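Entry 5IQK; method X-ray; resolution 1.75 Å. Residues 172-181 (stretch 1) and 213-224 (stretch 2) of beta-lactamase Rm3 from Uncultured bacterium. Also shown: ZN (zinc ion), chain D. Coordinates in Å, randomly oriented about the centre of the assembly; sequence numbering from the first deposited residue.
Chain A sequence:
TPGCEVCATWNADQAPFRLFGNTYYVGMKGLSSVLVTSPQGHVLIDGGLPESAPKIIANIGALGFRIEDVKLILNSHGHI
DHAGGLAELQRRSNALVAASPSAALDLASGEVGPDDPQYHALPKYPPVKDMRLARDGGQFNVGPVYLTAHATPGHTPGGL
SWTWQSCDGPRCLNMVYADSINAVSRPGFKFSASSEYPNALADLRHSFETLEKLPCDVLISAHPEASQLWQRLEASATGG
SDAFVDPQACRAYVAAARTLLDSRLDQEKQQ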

# COMPACT_ATOMS: atom_id res chain seq x y z
N CYS A 172 14.94 -17.73 0.46
CA CYS A 172 13.66 -17.05 0.60
C CYS A 172 13.78 -15.80 1.46
O CYS A 172 14.50 -15.80 2.46
CB CYS A 172 12.61 -17.99 1.19
SG CYS A 172 12.14 -19.35 0.04
N LEU A 173 13.08 -14.75 1.08
CA LEU A 173 13.06 -13.57 1.92
C LEU A 173 11.62 -13.22 2.29
O LEU A 173 10.69 -13.52 1.54
CB LEU A 173 13.73 -12.39 1.23
CG LEU A 173 15.24 -12.52 1.03
CD1 LEU A 173 15.79 -11.26 0.38
CD2 LEU A 173 15.93 -12.80 2.36
N ASN A 174 11.45 -12.59 3.45
CA ASN A 174 10.15 -12.11 3.88
C ASN A 174 9.86 -10.72 3.32
O ASN A 174 10.60 -9.77 3.58
CB ASN A 174 10.05 -12.10 5.41
CG ASN A 174 10.26 -13.48 6.00
OD1 ASN A 174 9.63 -14.44 5.57
ND2 ASN A 174 11.15 -13.58 6.98
N MET A 175 8.79 -10.62 2.54
CA MET A 175 8.41 -9.37 1.90
C MET A 175 7.30 -8.72 2.69
O MET A 175 6.42 -9.40 3.22
CB MET A 175 7.96 -9.60 0.46
CG MET A 175 8.80 -10.62 -0.30
SD MET A 175 10.52 -10.12 -0.51
CE MET A 175 10.33 -8.89 -1.80
N VAL A 176 7.34 -7.40 2.76
CA VAL A 176 6.33 -6.65 3.49
C VAL A 176 5.89 -5.47 2.65
O VAL A 176 6.73 -4.68 2.20
CB VAL A 176 6.86 -6.15 4.85
CG1 VAL A 176 5.77 -5.31 5.56
CG2 VAL A 176 7.27 -7.33 5.75
N TYR A 177 4.58 -5.34 2.44
CA TYR A 177 4.00 -4.13 1.88
C TYR A 177 3.30 -3.44 3.03
O TYR A 177 2.26 -3.93 3.49
CB TYR A 177 3.01 -4.45 0.74
CG TYR A 177 2.53 -3.23 -0.02
CD1 TYR A 177 3.14 -2.84 -1.21
CD2 TYR A 177 1.47 -2.45 0.45
CE1 TYR A 177 2.70 -1.73 -1.92
CE2 TYR A 177 1.03 -1.33 -0.24
CZ TYR A 177 1.65 -0.98 -1.43
OH TYR A 177 1.22 0.12 -2.12
N ALA A 178 3.88 -2.36 3.53
CA ALA A 178 3.34 -1.69 4.71
C ALA A 178 2.44 -0.54 4.32
O ALA A 178 2.80 0.32 3.52
CB ALA A 178 4.46 -1.19 5.60
N ASP A 179 1.24 -0.54 4.89
CA ASP A 179 0.34 0.56 4.66
C ASP A 179 0.87 1.84 5.30
O ASP A 179 1.71 1.80 6.20
CB ASP A 179 -1.06 0.25 5.21
CG ASP A 179 -2.10 1.22 4.69
OD1 ASP A 179 -1.84 1.88 3.65
OD2 ASP A 179 -3.16 1.33 5.33
N SER A 180 0.37 2.97 4.83
CA SER A 180 0.58 4.25 5.51
C SER A 180 0.16 4.15 6.96
O SER A 180 -0.91 3.62 7.25
CB SER A 180 -0.23 5.36 4.84
OG SER A 180 0.13 5.49 3.48
N ILE A 181 1.00 4.65 7.87
CA ILE A 181 0.66 4.75 9.28
C ILE A 181 0.99 6.15 9.80
O ILE A 181 1.23 6.35 11.00
CB ILE A 181 1.41 3.70 10.12
CG1 ILE A 181 2.90 3.71 9.79
CG2 ILE A 181 0.82 2.32 9.87
CD1 ILE A 181 3.73 2.85 10.70
N LYS A 213 7.11 -5.93 14.67
CA LYS A 213 7.58 -7.28 14.95
C LYS A 213 7.30 -8.27 13.82
O LYS A 213 7.52 -9.47 13.98
CB LYS A 213 6.98 -7.81 16.26
CG LYS A 213 5.48 -7.87 16.34
CD LYS A 213 5.04 -8.23 17.75
CE LYS A 213 3.52 -8.26 17.88
NZ LYS A 213 2.88 -9.21 16.93
N LEU A 214 6.87 -7.77 12.67
CA LEU A 214 6.78 -8.60 11.46
C LEU A 214 8.16 -9.04 10.98
O LEU A 214 9.08 -8.23 10.94
CB LEU A 214 6.10 -7.85 10.32
CG LEU A 214 4.59 -7.69 10.24
CD1 LEU A 214 4.26 -7.01 8.93
CD2 LEU A 214 3.92 -9.05 10.29
N PRO A 215 8.29 -10.32 10.57
CA PRO A 215 9.47 -10.72 9.80
C PRO A 215 9.56 -9.81 8.59
O PRO A 215 8.56 -9.63 7.89
CB PRO A 215 9.17 -12.17 9.40
CG PRO A 215 8.17 -12.64 10.45
CD PRO A 215 7.34 -11.43 10.75
N CYS A 216 10.72 -9.19 8.37
CA CYS A 216 10.77 -8.07 7.43
C CYS A 216 12.10 -7.94 6.70
O CYS A 216 12.93 -7.11 7.06
CB CYS A 216 10.47 -6.78 8.20
SG CYS A 216 10.29 -5.29 7.20
N ASP A 217 12.31 -8.73 5.65
CA ASP A 217 13.53 -8.62 4.86
C ASP A 217 13.49 -7.53 3.79
O ASP A 217 14.45 -6.78 3.63
CB ASP A 217 13.87 -9.96 4.21
CG ASP A 217 14.20 -11.02 5.22
OD1 ASP A 217 14.95 -10.71 6.16
OD2 ASP A 217 13.70 -12.16 5.07
N VAL A 218 12.40 -7.48 3.03
CA VAL A 218 12.23 -6.43 2.03
C VAL A 218 10.93 -5.65 2.24
O VAL A 218 9.82 -6.19 2.13
CB VAL A 218 12.25 -6.99 0.58
CG1 VAL A 218 12.07 -5.85 -0.43
CG2 VAL A 218 13.56 -7.75 0.30
N LEU A 219 11.09 -4.36 2.52
CA LEU A 219 9.96 -3.48 2.77
C LEU A 219 9.63 -2.59 1.58
O LEU A 219 10.51 -1.94 1.02
CB LEU A 219 10.23 -2.61 4.01
CG LEU A 219 9.20 -1.51 4.31
CD1 LEU A 219 7.86 -2.16 4.65
CD2 LEU A 219 9.67 -0.60 5.44
N ILE A 220 8.35 -2.57 1.21
CA ILE A 220 7.82 -1.54 0.33
C ILE A 220 6.69 -0.81 1.08
O ILE A 220 5.71 -1.44 1.50
CB ILE A 220 7.28 -2.10 -0.99
CG1 ILE A 220 8.34 -2.95 -1.71
CG2 ILE A 220 6.81 -0.96 -1.89
CD1 ILE A 220 8.23 -4.44 -1.41
N SER A 221 6.82 0.49 1.26
CA SER A 221 5.75 1.27 1.89
C SER A 221 4.80 1.85 0.84
O SER A 221 5.22 2.18 -0.27
CB SER A 221 6.34 2.40 2.75
OG SER A 221 7.30 3.12 2.00
N ALA A 222 3.53 2.00 1.21
CA ALA A 222 2.49 2.48 0.30
C ALA A 222 2.91 3.79 -0.38
O ALA A 222 2.67 3.98 -1.57
CB ALA A 222 1.17 2.65 1.05
N HIS A 223 3.55 4.67 0.39
CA HIS A 223 4.26 5.81 -0.21
C HIS A 223 5.74 5.46 -0.18
O HIS A 223 6.33 5.38 0.90
CB HIS A 223 3.97 7.12 0.57
CG HIS A 223 2.59 7.66 0.34
ND1 HIS A 223 2.35 8.77 -0.44
CD2 HIS A 223 1.39 7.25 0.80
CE1 HIS A 223 1.05 9.01 -0.47
NE2 HIS A 223 0.45 8.11 0.30
N PRO A 224 6.35 5.20 -1.37
CA PRO A 224 7.67 4.55 -1.44
C PRO A 224 8.80 5.31 -0.73
O PRO A 224 9.65 4.64 -0.15
CB PRO A 224 7.94 4.46 -2.96
CG PRO A 224 7.04 5.48 -3.58
CD PRO A 224 5.81 5.51 -2.70
ZN ZN D . -1.53 7.67 0.34
O HOH W 1 -1.39 7.43 2.70
O HOH W 2 -3.02 8.61 1.51

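The two stretches pair as neighbouring parallel strands, 172-178 and 218-221, with their axes 18° apart. Met175 is in register with Val218, Val176 with Leu219, Tyr177 with Ile220, and Ala178 with Ser221. Together the stretches bury 844 Å² of surface.

The backbone ladder has the alternation typical of parallel strands. On stretch 1 the even-numbered residues Asn174, Val176 and Ala178 carry the hydrogen-bonding groups. Val218 N donates to Asn174 O at 3.0 Å. Val176 N donates to Val218 O at 2.8 Å. Ile220 N donates to Val176 O at 2.8 Å, and the bond is nearly straight, with an angle of 175° at the hydrogen. Ala178 N donates to Ile220 O at 2.9 Å. Ala222 N donates to Ala178 O at 2.9 Å, so the ladder runs one residue past the second strand. Val176 thus has both its NH and its carbonyl satisfied by the other strand.

CA-H groups supplement these bonds. Val218 O also receives Met175 CA at 3.5 Å, and Ile220 O receives Tyr177 CA at 3.2 Å. In the other direction, Leu219 CA lies 3.5 Å from Val176 O, and Ser221 CA lies 3.5 Å from Ala178 O.

Asp217 closes the start of the ladder. Its side chain takes the place of a backbone acceptor: Asn174 N donates to Asp217 OD2 at 2.8 Å and 178°. Asn174 O accepts twice, from Val218 N and from Asp217 N, the latter at 2.9 Å with a more bent angle of 131°. The two residues are therefore tied in both directions. Asn174 ND2 is 3.5 Å from Asp217 OD2, but the angle is too poor for a hydrogen bond. Asn174 OD1 is satisfied elsewhere in the structure.

Apolar side chains pack on both faces of the sheet. On the face of Met175 and Tyr177, Met175 CE reaches Val218 CB at 3.6 Å. The Tyr177 ring has Ile220 O over one face, and Tyr177 CE1 lies 4.2 Å from Ile220 CG2. Tyr177 OH is hydrogen-bonded elsewhere in the structure. On the face of Val176 and Ala178, Leu219 CD1 touches both residues, at 3.9 Å from Val176 CG1 and 3.7 Å from Ala178 CB. Val176 CG2 also meets Cys216 SG at 3.9 Å.

At and just past the ends of the strands, some polar groups are satisfied within their own stretch, and Ser221 OG and Asp179 OD1 are also hydrogen-bonded elsewhere in the structure. Ser180 N makes a weak bond to Asp179 OD1 at 2.7 Å and 127°. Ser221 OG donates to His223 O at 2.7 Å, within its own stretch. Ser180 OG sits at the edge of the His223 ring, 3.4 Å from CD2 of His223. It is also hydrogen-bonded to water 1, with 2.6 Å between Ser180 OG and the water oxygen. That water is 2.4 Å from the zinc ion, and His223 NE2 binds the same ZN at 2.0 Å. The two stretches therefore meet again at the metal, one directly and the other through water.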